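Local coordinates for protein acetylxylan esterase / glucomannan deacetylase (Cellvibrio japonicus, PDB 2WAA) that removes acetyl groups from acetylated xylan and glucomannan, taking part in the breakdown of plant cell wall polysaccharides, at residues G273-G278 against D314-K319; G145-R150 against E154-R159; Y167-A172 against V179-W184. All blocks are in the same frame, centred on the assembly; numbering follows the deposited sequence.

Contact 1 of 3, residues G273-G278 against D314-K319; sequences GAILNG and DAHPTK. With ACT (acetate ion), chain C.
I275 and P317 make the main apolar contact between the loops 273-278 and 314-319. CG1 of I275 lies 3.8 Å from CD of P317, and the two side chains cross at about a right angle. Because CG1 of I275 is anti to the carbonyl carbon (chi1 -71°) and the chain runs on extended, CD1 is carried past the proline. There it approaches the H316 ring obliquely, 4.3 Å from CD2 of H316, and also comes within 3.8 Å of the CH3 of a bound acetate. A274 adds a looser touch on the same proline, its CB 4.1 Å from CG of P317, while M325 and H322 of helix 319-337 pack against A274 and P317 respectively.

D314 and H316 are separated by one residue, against two in the Asp-X-X-His element usual in SGNH (GDSL) hydrolases; they are the inferred charge-relay pair acting with the nucleophile S141.

No hydrogen bond crosses between the two segments; the polar contacts of 314-319 are internal or go to the acetate and neighbouring loops. OD1 of D314 takes H316 N, at 2.9 Å, on its anti lone pair, closing an Asx turn, and H316 ND1, at 2.8 Å, on its syn lone pair. The ND1 bond, with OD1 in the imidazole plane, sets the rotation of the ring, while the backbone bond holds the carboxylate in place. At the other end of the ring NE2 of H316 donates to O of the acetate at 3.2 Å, with an N-H...O angle of 149°, and a weak bond links NE2 to OG of S141. The acetate is also held by the backbone N of S141 and G186 and by ND2 of N236, consistent with occupation of the oxyanion hole.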
ATOM      1  N   GLY A 273      -3.520  -8.477 -13.294  1.00  9.60           N
ATOM      2  CA  GLY A 273      -3.399  -7.029 -13.284  1.00 10.79           C
ATOM      3  C   GLY A 273      -3.940  -6.365 -14.559  1.00 10.64           C
ATOM      4  O   GLY A 273      -4.390  -7.036 -15.521  1.00 11.54           O
ATOM      5  N   ALA A 274      -3.882  -5.044 -14.562  1.00  9.45           N
ATOM      6  CA  ALA A 274      -4.544  -4.249 -15.590  1.00  9.85           C
ATOM      7  C   ALA A 274      -3.690  -3.803 -16.762  1.00  9.55           C
ATOM      8  O   ALA A 274      -4.244  -3.314 -17.751  1.00  9.35           O
ATOM      9  CB  ALA A 274      -5.140  -2.995 -14.955  1.00 10.72           C
ATOM     10  N   ILE A 275      -2.369  -3.850 -16.636  1.00  8.93           N
ATOM     11  CA  ILE A 275      -1.526  -3.275 -17.707  1.00  8.69           C
ATOM     12  C   ILE A 275      -1.338  -4.242 -18.894  1.00 10.00           C
ATOM     13  O   ILE A 275      -1.438  -3.807 -20.052  1.00  9.98           O
ATOM     14  CB  ILE A 275      -0.147  -2.793 -17.165  1.00  7.56           C
ATOM     15  CG1 ILE A 275      -0.381  -1.541 -16.301  1.00  9.18           C
ATOM     16  CG2 ILE A 275       0.756  -2.483 -18.320  1.00  9.29           C
ATOM     17  CD1 ILE A 275       0.878  -1.074 -15.588  1.00  7.83           C
ATOM     18  N   LEU A 276      -1.091  -5.528 -18.604  1.00  8.94           N
ATOM     19  CA  LEU A 276      -0.818  -6.488 -19.669  1.00 10.28           C
ATOM     20  C   LEU A 276      -2.025  -6.652 -20.552  1.00 10.79           C
ATOM     21  O   LEU A 276      -3.183  -6.578 -20.110  1.00 10.66           O
ATOM     22  CB  LEU A 276      -0.461  -7.875 -19.109  1.00 10.08           C
ATOM     23  CG  LEU A 276       0.857  -7.894 -18.336  1.00 11.27           C
ATOM     24  CD1 LEU A 276       1.077  -9.340 -17.885  1.00 13.85           C
ATOM     25  CD2 LEU A 276       2.002  -7.365 -19.175  1.00 11.31           C
ATOM     26  N   ASN A 277      -1.748  -6.892 -21.811  1.00 11.51           N
ATOM     27  CA  ASN A 277      -2.819  -6.982 -22.771  1.00 12.92           C
ATOM     28  C   ASN A 277      -2.459  -8.067 -23.735  1.00 13.30           C
ATOM     29  O   ASN A 277      -1.305  -8.542 -23.729  1.00 11.84           O
ATOM     30  CB  ASN A 277      -2.859  -5.689 -23.534  1.00 15.29           C
ATOM     31  CG  ASN A 277      -4.129  -5.457 -24.181  1.00 19.05           C
ATOM     32  OD1 ASN A 277      -5.133  -6.200 -23.957  1.00 22.69           O
ATOM     33  ND2 ASN A 277      -4.153  -4.419 -25.017  1.00 23.85           N
ATOM     34  N   GLY A 278      -3.438  -8.470 -24.553  1.00 13.33           N
ATOM     35  CA  GLY A 278      -3.130  -9.404 -25.639  1.00 13.13           C
ATOM     36  C   GLY A 278      -2.420 -10.688 -25.259  1.00 11.93           C
ATOM     37  O   GLY A 278      -2.842 -11.365 -24.348  1.00 11.21           O
ATOM     38  N   ASP A 314       0.573   8.696 -19.926  1.00 18.94           N
ATOM     39  CA  ASP A 314       1.227   7.624 -19.157  1.00 15.12           C
ATOM     40  C   ASP A 314       0.385   6.353 -19.303  1.00 14.66           C
ATOM     41  O   ASP A 314      -0.839   6.400 -19.190  1.00 12.77           O
ATOM     42  CB  ASP A 314       1.352   8.093 -17.711  1.00 15.26           C
ATOM     43  CG  ASP A 314       2.335   7.265 -16.890  1.00 14.96           C
ATOM     44  OD1 ASP A 314       2.096   6.056 -16.796  1.00 17.66           O
ATOM     45  OD2 ASP A 314       3.344   7.812 -16.349  1.00 14.85           O
ATOM     46  N   ALA A 315       1.031   5.230 -19.600  1.00 14.07           N
ATOM     47  CA  ALA A 315       0.316   3.948 -19.753  1.00 14.23           C
ATOM     48  C   ALA A 315      -0.199   3.387 -18.432  1.00 12.55           C
ATOM     49  O   ALA A 315      -1.015   2.479 -18.447  1.00 11.76           O
ATOM     50  CB  ALA A 315       1.217   2.905 -20.423  1.00 15.13           C
ATOM     51  N   HIS A 316       0.263   3.905 -17.277  1.00 11.36           N
ATOM     52  CA  HIS A 316      -0.268   3.397 -16.009  1.00 10.74           C
ATOM     53  C   HIS A 316      -1.749   3.732 -15.936  1.00  9.67           C
ATOM     54  O   HIS A 316      -2.162   4.795 -16.398  1.00 10.62           O
ATOM     55  CB  HIS A 316       0.433   4.039 -14.799  1.00 10.42           C
ATOM     56  CG  HIS A 316       1.801   3.493 -14.543  1.00 10.92           C
ATOM     57  ND1 HIS A 316       2.916   3.996 -15.168  1.00 10.99           N
ATOM     58  CD2 HIS A 316       2.236   2.506 -13.717  1.00 12.89           C
ATOM     59  CE1 HIS A 316       3.988   3.328 -14.758  1.00 13.38           C
ATOM     60  NE2 HIS A 316       3.600   2.413 -13.881  1.00 14.12           N
ATOM     61  N   PRO A 317      -2.567   2.845 -15.337  1.00  8.80           N
ATOM     62  CA  PRO A 317      -3.991   3.123 -15.258  1.00  7.09           C
ATOM     63  C   PRO A 317      -4.279   4.493 -14.621  1.00  9.06           C
ATOM     64  O   PRO A 317      -3.620   4.889 -13.626  1.00  9.42           O
ATOM     65  CB  PRO A 317      -4.527   1.966 -14.401  1.00  8.32           C
ATOM     66  CG  PRO A 317      -3.617   0.781 -14.797  1.00  6.13           C
ATOM     67  CD  PRO A 317      -2.240   1.443 -14.957  1.00  8.08           C
ATOM     68  N   THR A 318      -5.264   5.192 -15.174  1.00  8.81           N
ATOM     69  CA  THR A 318      -5.661   6.481 -14.630  1.00  9.38           C
ATOM     70  C   THR A 318      -6.490   6.341 -13.344  1.00  9.04           C
ATOM     71  O   THR A 318      -6.896   5.242 -12.959  1.00  8.96           O
ATOM     72  CB  THR A 318      -6.580   7.227 -15.633  1.00  9.71           C
ATOM     73  OG1 THR A 318      -7.742   6.431 -15.891  1.00 10.23           O
ATOM     74  CG2 THR A 318      -5.859   7.505 -16.950  1.00 11.21           C
ATOM     75  N   LYS A 319      -6.741   7.479 -12.694  1.00  9.44           N
ATOM     76  CA  LYS A 319      -7.624   7.509 -11.529  1.00  9.76           C
ATOM     77  C   LYS A 319      -8.971   6.896 -11.858  1.00  9.77           C
ATOM     78  O   LYS A 319      -9.466   6.063 -11.089  1.00 10.28           O
ATOM     79  CB  LYS A 319      -7.804   8.954 -11.039  1.00 10.23           C
ATOM     80  CG  LYS A 319      -8.817   9.104  -9.847  1.00 12.76           C
ATOM     81  CD  LYS A 319      -8.842  10.559  -9.312  1.00 15.16           C
ATOM     82  CE  LYS A 319      -7.429  10.883  -8.734  1.00 22.49           C
ATOM     83  NZ  LYS A 319      -7.160  12.319  -8.187  1.00 26.49           N
TER
HETATM   84  C   ACT C1343       5.140  -1.036 -13.001  1.00 15.00           C
HETATM   85  O   ACT C1343       5.690  -0.017 -13.549  1.00 15.14           O
HETATM   86  OXT ACT C1343       5.613  -1.373 -11.891  1.00 13.71           O
HETATM   87  CH3 ACT C1343       3.996  -1.799 -13.613  1.00 15.63           C

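Contact 2 of 3, residues G145-R150 against E154-R159; sequences GEAIDR and EDKNTR
In the long loop that joins strand 133-139 to helix 167-174, beside the catalytic centre, E146 and K156 form a salt bridge while R159 grips the backbone of D149. NZ of K156 lies 2.8 Å from OE2 of E146, meeting this oxygen on its anti side and 16° out of the carboxylate plane. The two side chains cross at about a right angle. E146 reaches out with CG anti to the backbone N (chi1 174°) and the rest of the chain extended; K156 bends at chi3 to bring its ammonium group across. The same NZ forms a salt bridge with D314, the inferred charge-relay aspartate, so one lysine bridges two carboxylates and makes a second-shell contact to the aspartate. E146 also touches S141 and H316.

Two overlapping beta turns shape 145-150, type II from G145 to I148 and type I from A147 to R150, and belong to the loop that follows the nucleophile in this SGNH-type esterase domain. At the end of the second turn R150 folds back, its NE 2.9 Å from O of A147.

R159 binds the same turn through the carbonyl of D149. Its NH2 donates to O of D149 at 2.9 Å with a C=O...N angle of 163°, although the oxygen is tilted from the guanidinium plane; NH1 adds a weak bond to that oxygen. NH2 also bonds to OE1 of E154, 2.8 Å away and in the guanidinium plane, which holds the group between a carboxylate and a carbonyl. CB of D149 packs against NH1 of R159 at 3.7 Å, whereas the D149 carboxylate is directed to K319, R104 and N162. Within 154-159, OD1 of N157 accepts from the R159 N at 2.9 Å, an Asx turn at the start of the 3-10 segment.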
ATOM      1  N   GLY A 145      -0.113   2.723  -6.732  1.00 10.96           N
ATOM      2  CA  GLY A 145      -0.856   3.944  -7.047  1.00  9.64           C
ATOM      3  C   GLY A 145      -0.097   4.915  -7.932  1.00  9.67           C
ATOM      4  O   GLY A 145      -0.392   6.108  -7.944  1.00  9.56           O
ATOM      5  N   GLU A 146       0.916   4.426  -8.640  1.00  7.80           N
ATOM      6  CA  GLU A 146       1.674   5.321  -9.523  1.00  8.50           C
ATOM      7  C   GLU A 146       0.818   6.037 -10.601  1.00  9.29           C
ATOM      8  O   GLU A 146      -0.016   5.412 -11.262  1.00  9.87           O
ATOM      9  CB  GLU A 146       2.809   4.542 -10.217  1.00  7.97           C
ATOM     10  CG  GLU A 146       3.574   5.430 -11.292  1.00  6.96           C
ATOM     11  CD  GLU A 146       4.894   4.777 -11.745  1.00  7.98           C
ATOM     12  OE1 GLU A 146       5.310   3.740 -11.194  1.00  7.87           O
ATOM     13  OE2 GLU A 146       5.575   5.353 -12.636  1.00  8.20           O
ATOM     14  N   ALA A 147       1.008   7.362 -10.702  1.00  9.27           N
ATOM     15  CA  ALA A 147       0.425   8.194 -11.798  1.00 10.23           C
ATOM     16  C   ALA A 147      -1.078   8.394 -11.700  1.00 10.27           C
ATOM     17  O   ALA A 147      -1.716   8.913 -12.641  1.00 11.85           O
ATOM     18  CB  ALA A 147       0.815   7.623 -13.186  1.00  9.49           C
ATOM     19  N   ILE A 148      -1.666   8.053 -10.559  1.00  9.46           N
ATOM     20  CA  ILE A 148      -3.092   8.356 -10.380  1.00  8.85           C
ATOM     21  C   ILE A 148      -3.346   9.860 -10.427  1.00  9.78           C
ATOM     22  O   ILE A 148      -4.395  10.294 -10.976  1.00 10.65           O
ATOM     23  CB  ILE A 148      -3.641   7.692  -9.097  1.00  8.96           C
ATOM     24  CG1 ILE A 148      -3.645   6.162  -9.330  1.00  7.29           C
ATOM     25  CG2 ILE A 148      -5.011   8.241  -8.696  1.00  7.66           C
ATOM     26  CD1 ILE A 148      -4.066   5.374  -8.120  1.00  8.39           C
ATOM     27  N   ASP A 149      -2.433  10.661  -9.864  1.00  9.21           N
ATOM     28  CA  ASP A 149      -2.679  12.113  -9.783  1.00  9.51           C
ATOM     29  C   ASP A 149      -1.910  12.888 -10.847  1.00 10.15           C
ATOM     30  O   ASP A 149      -1.470  14.009 -10.604  1.00 11.04           O
ATOM     31  CB  ASP A 149      -2.360  12.702  -8.384  1.00  9.57           C
ATOM     32  CG  ASP A 149      -3.452  12.420  -7.343  1.00 11.59           C
ATOM     33  OD1 ASP A 149      -4.542  11.879  -7.682  1.00 11.81           O
ATOM     34  OD2 ASP A 149      -3.205  12.704  -6.136  1.00 11.33           O
ATOM     35  N   ARG A 150      -1.751  12.288 -12.020  1.00 10.41           N
ATOM     36  CA  ARG A 150      -1.031  12.921 -13.116  1.00 10.78           C
ATOM     37  C   ARG A 150      -1.829  14.152 -13.505  1.00 11.40           C
ATOM     38  O   ARG A 150      -3.045  14.184 -13.362  1.00 11.16           O
ATOM     39  CB  ARG A 150      -0.980  11.975 -14.329  1.00 10.77           C
ATOM     40  CG  ARG A 150      -2.344  11.898 -15.064  1.00 12.70           C
ATOM     41  CD  ARG A 150      -2.451  10.722 -16.072  1.00 16.10           C
ATOM     42  NE  ARG A 150      -2.416   9.431 -15.365  1.00 15.38           N
ATOM     43  CZ  ARG A 150      -2.229   8.236 -15.911  1.00 14.81           C
ATOM     44  NH1 ARG A 150      -2.099   8.087 -17.237  1.00 13.70           N
ATOM     45  NH2 ARG A 150      -2.187   7.183 -15.094  1.00 12.79           N
ATOM     46  N   GLU A 154       2.464  18.211 -17.059  1.00 20.00           N
ATOM     47  CA  GLU A 154       3.537  18.031 -16.086  1.00 19.66           C
ATOM     48  C   GLU A 154       4.500  16.885 -16.444  1.00 19.86           C
ATOM     49  O   GLU A 154       4.084  15.918 -17.063  1.00 20.56           O
ATOM     50  CB  GLU A 154       2.939  17.674 -14.708  1.00 18.65           C
ATOM     51  CG  GLU A 154       2.268  18.770 -14.042  1.00 19.06           C
ATOM     52  CD  GLU A 154       1.746  18.397 -12.675  1.00 17.33           C
ATOM     53  OE1 GLU A 154       1.988  17.234 -12.166  1.00 16.27           O
ATOM     54  OE2 GLU A 154       1.077  19.277 -12.111  1.00 16.10           O
ATOM     55  N   ASP A 155       5.761  17.015 -16.047  1.00 19.09           N
ATOM     56  CA  ASP A 155       6.703  15.902 -16.048  1.00 20.26           C
ATOM     57  C   ASP A 155       6.317  15.045 -14.853  1.00 19.08           C
ATOM     58  O   ASP A 155       6.048  15.581 -13.779  1.00 17.45           O
ATOM     59  CB  ASP A 155       8.135  16.378 -15.873  1.00 21.99           C
ATOM     60  CG  ASP A 155       8.647  17.188 -17.068  1.00 27.62           C
ATOM     61  OD1 ASP A 155       8.226  16.902 -18.217  1.00 32.02           O
ATOM     62  OD2 ASP A 155       9.465  18.111 -16.836  1.00 33.37           O
ATOM     63  N   LYS A 156       6.212  13.739 -15.062  1.00 17.49           N
ATOM     64  CA  LYS A 156       5.940  12.829 -13.954  1.00 16.88           C
ATOM     65  C   LYS A 156       6.874  13.158 -12.783  1.00 14.30           C
ATOM     66  O   LYS A 156       8.090  13.401 -12.966  1.00 14.93           O
ATOM     67  CB  LYS A 156       6.168  11.394 -14.414  1.00 17.63           C
ATOM     68  CG  LYS A 156       5.749  10.325 -13.444  1.00 19.71           C
ATOM     69  CD  LYS A 156       6.269   9.007 -13.976  1.00 22.20           C
ATOM     70  CE  LYS A 156       5.222   8.042 -13.953  1.00 19.71           C
ATOM     71  NZ  LYS A 156       5.474   6.943 -14.929  1.00 15.00           N
ATOM     72  N   ASN A 157       6.326  13.163 -11.575  1.00 11.39           N
ATOM     73  CA  ASN A 157       7.136  13.339 -10.397  1.00  9.23           C
ATOM     74  C   ASN A 157       6.416  12.633  -9.230  1.00  8.04           C
ATOM     75  O   ASN A 157       5.341  12.092  -9.432  1.00  6.86           O
ATOM     76  CB  ASN A 157       7.331  14.831 -10.138  1.00  9.77           C
ATOM     77  CG  ASN A 157       6.033  15.524  -9.730  1.00 14.14           C
ATOM     78  OD1 ASN A 157       5.710  15.556  -8.551  1.00 19.94           O
ATOM     79  ND2 ASN A 157       5.319  16.107 -10.686  1.00 14.31           N
ATOM     80  N   THR A 158       7.012  12.611  -8.041  1.00  7.58           N
ATOM     81  CA  THR A 158       6.489  11.734  -6.998  1.00  7.23           C
ATOM     82  C   THR A 158       5.115  12.197  -6.478  1.00  7.26           C
ATOM     83  O   THR A 158       4.412  11.422  -5.815  1.00  5.76           O
ATOM     84  CB  THR A 158       7.454  11.560  -5.794  1.00  7.26           C
ATOM     85  OG1 THR A 158       7.811  12.859  -5.296  1.00  8.92           O
ATOM     86  CG2 THR A 158       8.718  10.828  -6.264  1.00  8.28           C
ATOM     87  N   ARG A 159       4.701  13.427  -6.811  1.00  7.42           N
ATOM     88  CA  ARG A 159       3.352  13.890  -6.497  1.00  7.04           C
ATOM     89  C   ARG A 159       2.261  13.122  -7.242  1.00  7.86           C
ATOM     90  O   ARG A 159       1.119  13.046  -6.785  1.00  7.84           O
ATOM     91  CB  ARG A 159       3.225  15.407  -6.792  1.00  7.71           C
ATOM     92  CG  ARG A 159       1.967  16.023  -6.130  1.00  5.49           C
ATOM     93  CD  ARG A 159       1.572  17.336  -6.832  1.00  6.66           C
ATOM     94  NE  ARG A 159       1.394  17.093  -8.274  1.00  9.32           N
ATOM     95  CZ  ARG A 159       0.379  16.433  -8.815  1.00  9.06           C
ATOM     96  NH1 ARG A 159      -0.594  15.963  -8.065  1.00  8.38           N
ATOM     97  NH2 ARG A 159       0.334  16.239 -10.149  1.00  8.71           N
TER

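Contact 3 of 3, residues Y167-A172 against V179-W184; sequences YGMLTA and VQLVCW
V179 has CG1 between its backbone N and carbonyl carbon (chi1 63°), which turns this methyl to the helix 167-172, where it meets CE of M169 at 3.7 Å. The methionine gets there with CG anti to its carbonyl carbon and a bend at chi3 (89°) that swings the terminal methyl over the valine; the two side chains cross at about a right angle. Nearer its root, CG of M169 also lies 4.0 Å from CD1 of L181. A172 makes the shortest contact, its CB 3.5 Å from CB of V179.

At G168 helix and strand come together without a side chain on the helix side: the bare CA of G168 faces the leucine, 4.4 Å from CD2 of L181. No hydrogen bond crosses the contact, and M23 of strand 21-23 also packs on both M169 and V179. The axes of helix 167-172 and strand 179-183 approach to 8.9 Å and run at 164°, close to antiparallel. Strand 177-183 is an outermost strand of the parallel sheet, next to 133-139, and this packing belongs to the beta-alpha-beta unit 133-139, 167-174, 177-183 of the three-layered alpha/beta/alpha SGNH hydrolase fold.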
ATOM      1  N   TYR A 167      -6.729   1.201  -6.658  1.00  8.36           N
ATOM      2  CA  TYR A 167      -7.746   0.183  -6.640  1.00  8.84           C
ATOM      3  C   TYR A 167      -7.696  -0.643  -5.345  1.00  7.97           C
ATOM      4  O   TYR A 167      -8.751  -1.071  -4.852  1.00  7.89           O
ATOM      5  CB  TYR A 167      -7.656  -0.750  -7.870  1.00  8.05           C
ATOM      6  CG  TYR A 167      -6.557  -1.787  -7.726  1.00  8.41           C
ATOM      7  CD1 TYR A 167      -6.859  -3.060  -7.251  1.00  9.48           C
ATOM      8  CD2 TYR A 167      -5.217  -1.472  -8.031  1.00  6.63           C
ATOM      9  CE1 TYR A 167      -5.843  -4.077  -7.087  1.00  9.35           C
ATOM     10  CE2 TYR A 167      -4.190  -2.448  -7.863  1.00  6.39           C
ATOM     11  CZ  TYR A 167      -4.542  -3.747  -7.393  1.00  9.26           C
ATOM     12  OH  TYR A 167      -3.562  -4.700  -7.239  1.00 11.88           O
ATOM     13  N   GLY A 168      -6.495  -0.862  -4.806  1.00  8.49           N
ATOM     14  CA  GLY A 168      -6.340  -1.699  -3.591  1.00  7.89           C
ATOM     15  C   GLY A 168      -7.020  -1.031  -2.391  1.00  8.78           C
ATOM     16  O   GLY A 168      -7.748  -1.694  -1.647  1.00  8.34           O
ATOM     17  N   MET A 169      -6.825   0.274  -2.242  1.00  8.71           N
ATOM     18  CA  MET A 169      -7.481   0.989  -1.128  1.00  8.53           C
ATOM     19  C   MET A 169      -8.989   1.180  -1.350  1.00  9.04           C
ATOM     20  O   MET A 169      -9.772   1.041  -0.394  1.00  9.34           O
ATOM     21  CB  MET A 169      -6.768   2.288  -0.764  1.00  8.73           C
ATOM     22  CG  MET A 169      -5.271   2.063  -0.386  1.00  7.70           C
ATOM     23  SD  MET A 169      -4.638   3.411   0.684  1.00 11.33           S
ATOM     24  CE  MET A 169      -5.023   2.806   2.323  1.00 12.23           C
ATOM     25  N   LEU A 170      -9.401   1.413  -2.601  1.00  8.46           N
ATOM     26  CA  LEU A 170     -10.845   1.544  -2.890  1.00  8.82           C
ATOM     27  C   LEU A 170     -11.556   0.228  -2.660  1.00  9.15           C
ATOM     28  O   LEU A 170     -12.661   0.240  -2.131  1.00  8.83           O
ATOM     29  CB  LEU A 170     -11.095   1.970  -4.346  1.00  7.50           C
ATOM     30  CG  LEU A 170     -10.613   3.383  -4.637  1.00 12.16           C
ATOM     31  CD1 LEU A 170     -10.746   3.627  -6.120  1.00 12.33           C
ATOM     32  CD2 LEU A 170     -11.439   4.364  -3.840  1.00 13.27           C
ATOM     33  N   THR A 171     -10.929  -0.900  -3.055  1.00  8.48           N
ATOM     34  CA  THR A 171     -11.489  -2.223  -2.865  1.00  9.36           C
ATOM     35  C   THR A 171     -11.634  -2.549  -1.354  1.00  9.92           C
ATOM     36  O   THR A 171     -12.686  -3.046  -0.937  1.00  8.86           O
ATOM     37  CB  THR A 171     -10.642  -3.282  -3.583  1.00  9.12           C
ATOM     38  OG1 THR A 171     -10.650  -3.005  -5.008  1.00  9.71           O
ATOM     39  CG2 THR A 171     -11.179  -4.666  -3.349  1.00 10.48           C
ATOM     40  N   ALA A 172     -10.577  -2.285  -0.582  1.00  7.04           N
ATOM     41  CA  ALA A 172     -10.603  -2.489   0.884  1.00  9.12           C
ATOM     42  C   ALA A 172     -11.711  -1.668   1.534  1.00  9.86           C
ATOM     43  O   ALA A 172     -12.434  -2.202   2.394  1.00 11.49           O
ATOM     44  CB  ALA A 172      -9.255  -2.158   1.517  1.00  8.87           C
ATOM     45  N   VAL A 179      -6.230  -2.564   4.923  1.00  8.60           N
ATOM     46  CA  VAL A 179      -5.404  -3.025   3.831  1.00  7.88           C
ATOM     47  C   VAL A 179      -3.949  -2.681   4.100  1.00  7.47           C
ATOM     48  O   VAL A 179      -3.635  -1.598   4.627  1.00  8.52           O
ATOM     49  CB  VAL A 179      -5.874  -2.386   2.488  1.00  7.44           C
ATOM     50  CG1 VAL A 179      -5.693  -0.824   2.533  1.00  8.88           C
ATOM     51  CG2 VAL A 179      -5.143  -3.007   1.298  1.00  8.98           C
ATOM     52  N   GLN A 180      -3.051  -3.597   3.767  1.00  6.56           N
ATOM     53  CA  GLN A 180      -1.629  -3.221   3.554  1.00  6.49           C
ATOM     54  C   GLN A 180      -1.310  -3.386   2.072  1.00  6.54           C
ATOM     55  O   GLN A 180      -1.746  -4.365   1.433  1.00  6.54           O
ATOM     56  CB  GLN A 180      -0.698  -4.129   4.331  1.00  7.31           C
ATOM     57  CG  GLN A 180      -0.842  -3.994   5.836  1.00  7.87           C
ATOM     58  CD  GLN A 180       0.387  -4.562   6.528  1.00  9.59           C
ATOM     59  OE1 GLN A 180       1.153  -5.373   5.949  1.00  9.32           O
ATOM     60  NE2 GLN A 180       0.590  -4.140   7.763  1.00  9.70           N
ATOM     61  N   LEU A 181      -0.581  -2.417   1.532  1.00  6.81           N
ATOM     62  CA  LEU A 181      -0.057  -2.509   0.167  1.00  6.46           C
ATOM     63  C   LEU A 181       1.440  -2.889   0.278  1.00  6.30           C
ATOM     64  O   LEU A 181       2.216  -2.207   1.008  1.00  7.27           O
ATOM     65  CB  LEU A 181      -0.201  -1.156  -0.530  1.00  6.67           C
ATOM     66  CG  LEU A 181      -1.606  -0.564  -0.542  1.00  5.85           C
ATOM     67  CD1 LEU A 181      -1.599   0.778  -1.308  1.00  6.62           C
ATOM     68  CD2 LEU A 181      -2.692  -1.535  -1.152  1.00  6.09           C
ATOM     69  N   VAL A 182       1.850  -3.984  -0.371  1.00  6.06           N
ATOM     70  CA  VAL A 182       3.263  -4.417  -0.320  1.00  5.57           C
ATOM     71  C   VAL A 182       3.622  -4.580  -1.788  1.00  6.50           C
ATOM     72  O   VAL A 182       3.322  -5.599  -2.402  1.00  7.14           O
ATOM     73  CB  VAL A 182       3.438  -5.717   0.510  1.00  7.68           C
ATOM     74  CG1 VAL A 182       4.870  -6.315   0.353  1.00  7.76           C
ATOM     75  CG2 VAL A 182       3.182  -5.401   1.993  1.00  6.82           C
ATOM     76  N   CYS A 183       4.210  -3.532  -2.352  1.00  7.21           N
ATOM     77  CA  CYS A 183       4.341  -3.406  -3.804  1.00  7.21           C
ATOM     78  C   CYS A 183       5.590  -2.573  -4.057  1.00  7.80           C
ATOM     79  O   CYS A 183       6.031  -1.801  -3.186  1.00  6.53           O
ATOM     80  CB  CYS A 183       3.100  -2.750  -4.402  1.00  7.41           C
ATOM     81  SG  CYS A 183       2.621  -1.228  -3.468  1.00 13.17           S
ATOM     82  N   TRP A 184       6.153  -2.707  -5.252  1.00  6.98           N
ATOM     83  CA  TRP A 184       7.352  -1.937  -5.605  1.00  7.80           C
ATOM     84  C   TRP A 184       7.324  -1.698  -7.103  1.00  7.90           C
ATOM     85  O   TRP A 184       7.321  -2.668  -7.901  1.00  9.06           O
ATOM     86  CB  TRP A 184       8.611  -2.731  -5.215  1.00  9.02           C
ATOM     87  CG  TRP A 184       9.840  -1.861  -5.067  1.00  9.39           C
ATOM     88  CD1 TRP A 184      10.438  -1.141  -6.044  1.00  8.82           C
ATOM     89  CD2 TRP A 184      10.614  -1.665  -3.885  1.00  8.54           C
ATOM     90  NE1 TRP A 184      11.547  -0.487  -5.559  1.00 10.09           N
ATOM     91  CE2 TRP A 184      11.660  -0.785  -4.217  1.00  8.74           C
ATOM     92  CE3 TRP A 184      10.501  -2.117  -2.566  1.00  9.38           C
ATOM     93  CZ2 TRP A 184      12.611  -0.373  -3.291  1.00 11.95           C
ATOM     94  CZ3 TRP A 184      11.440  -1.689  -1.633  1.00 11.47           C
ATOM     95  CH2 TRP A 184      12.483  -0.822  -2.005  1.00 10.56           C
TER

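Contacts 1 and 2 touch, their centres 14 Å apart. At the catalytic centre NZ of K156 and OD2 of D314 are 2.7 Å apart in a salt bridge, and OE2 of E146 lies 3.3 Å from CE1 of H316; NZ of K319 reaches OD1 of D149 at 2.7 Å, so the loop after the nucleophile is tied to both ends of 314-319. Contact 3 stands apart, about 16 Å from contact 1 and 17 Å from contact 2 between centres, its nearest atoms about 6 and 5 Å away without touching. Its strand leads toward the site: C183 is disulfide-bonded to C144, just before 145-150, and G186, one of the two inferred transition-state stabilizers, follows soon after.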